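Local coordinates for Mgp-operon protein 3 (Mycoplasma pneumoniae, PDB 6RJ1), which is a surface adhesin of the P40/P90 type that probably works alongside P1 in attaching the bacterium to sugars on host cells, at residues N201-R204 against S205-G208. Numbering follows the deposited sequence.
Sequences NSQR and SQKG
Two successive i to i+3 backbone bonds, Lys207 N to Arg204 O at 3.1 Å and a weak one from Gln206 N to Gln203 O at 3.2 Å, carry the chain round two overlapping beta turns, a short run of 3-10-like backbone in which the first turn is the weakly bonded one. The firmer bond has an N-H...O angle of 148°. The side chains of Gln203 and Gln206 touch without a hydrogen bond between them: the amide of Gln206 lies beside the aliphatic part of Gln203, NE2 being 3.6 Å from Gln203 CG, and the two amide planes are inclined by 39°. Gln206 gets there by placing CG between its own backbone N and carbonyl carbon (chi1 69°) and bending again at chi2. Lys207 lies against the carbonyl of Gln203, its CG 3.3 Å from Gln203 O, while the bend at chi2 turns the rest of the chain off. Arg204 instead runs back along the helix, one guanidinium face lying over CA of Asn201. Gly208 follows with positive phi. At the protein surface, this turn follows helix 200-203; Gln203 and Lys207 both touch Phe192 of helix 187-192, and the loop continues toward strand 220-222.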
loop_
_atom_site.group_PDB
_atom_site.type_symbol
_atom_site.label_atom_id
_atom_site.label_comp_id
_atom_site.label_asym_id
_atom_site.label_seq_id
_atom_site.Cartn_x
_atom_site.Cartn_y
_atom_site.Cartn_z
ATOM N N ASN A 201 19.180 -19.412 29.099
ATOM C CA ASN A 201 19.215 -20.861 28.831
ATOM C C ASN A 201 18.536 -21.740 29.886
ATOM O O ASN A 201 17.957 -22.766 29.528
ATOM C CB ASN A 201 20.654 -21.339 28.634
ATOM C CG ASN A 201 21.395 -20.666 27.500
ATOM O OD1 ASN A 201 20.983 -20.717 26.329
ATOM N ND2 ASN A 201 22.517 -20.026 27.831
ATOM N N SER A 202 18.620 -21.361 31.167
ATOM C CA SER A 202 18.050 -22.143 32.265
ATOM C C SER A 202 16.611 -21.781 32.637
ATOM O O SER A 202 15.910 -22.621 33.213
ATOM C CB SER A 202 18.946 -22.066 33.497
ATOM O OG SER A 202 19.250 -20.721 33.824
ATOM N N GLN A 203 16.175 -20.542 32.344
ATOM C CA GLN A 203 14.833 -20.077 32.713
ATOM C C GLN A 203 13.897 -19.755 31.540
ATOM O O GLN A 203 12.732 -19.456 31.797
ATOM C CB GLN A 203 14.924 -18.878 33.656
ATOM C CG GLN A 203 15.025 -19.267 35.116
ATOM C CD GLN A 203 15.279 -18.063 35.982
ATOM O OE1 GLN A 203 16.387 -17.875 36.488
ATOM N NE2 GLN A 203 14.273 -17.213 36.170
ATOM N N ARG A 204 14.373 -19.840 30.276
ATOM C CA ARG A 204 13.563 -19.585 29.077
ATOM C C ARG A 204 12.293 -20.442 29.036
ATOM O O ARG A 204 11.232 -19.945 28.667
ATOM C CB ARG A 204 14.381 -19.737 27.773
ATOM C CG ARG A 204 15.206 -21.020 27.644
ATOM C CD ARG A 204 15.372 -21.436 26.204
ATOM N NE ARG A 204 16.364 -22.501 26.075
ATOM C CZ ARG A 204 17.435 -22.453 25.291
ATOM N NH1 ARG A 204 18.279 -23.471 25.252
ATOM N NH2 ARG A 204 17.727 -21.349 24.624
ATOM N N SER A 205 12.418 -21.717 29.461
ATOM C CA SER A 205 11.377 -22.738 29.529
ATOM C C SER A 205 10.154 -22.275 30.340
ATOM O O SER A 205 9.016 -22.422 29.869
ATOM C CB SER A 205 11.958 -24.021 30.115
ATOM O OG SER A 205 11.053 -25.107 30.021
ATOM N N GLN A 206 10.402 -21.665 31.526
ATOM C CA GLN A 206 9.354 -21.159 32.418
ATOM C C GLN A 206 8.942 -19.697 32.111
ATOM O O GLN A 206 8.294 -19.048 32.933
ATOM C CB GLN A 206 9.733 -21.361 33.905
ATOM C CG GLN A 206 10.881 -20.493 34.405
ATOM C CD GLN A 206 11.803 -21.242 35.324
ATOM O OE1 GLN A 206 12.355 -22.295 34.978
ATOM N NE2 GLN A 206 12.010 -20.697 36.511
ATOM N N LYS A 207 9.287 -19.203 30.921
ATOM C CA LYS A 207 8.948 -17.848 30.471
ATOM C C LYS A 207 8.212 -17.873 29.118
ATOM O O LYS A 207 7.908 -16.812 28.563
ATOM C CB LYS A 207 10.204 -16.949 30.406
ATOM C CG LYS A 207 10.913 -16.727 31.744
ATOM C CD LYS A 207 10.324 -15.587 32.550
ATOM C CE LYS A 207 11.059 -15.389 33.849
ATOM N NZ LYS A 207 10.619 -14.144 34.520
ATOM N N GLY A 208 7.907 -19.079 28.629
ATOM C CA GLY A 208 7.209 -19.286 27.365
ATOM C C GLY A 208 8.108 -19.135 26.163
ATOM O O GLY A 208 7.643 -18.793 25.073
#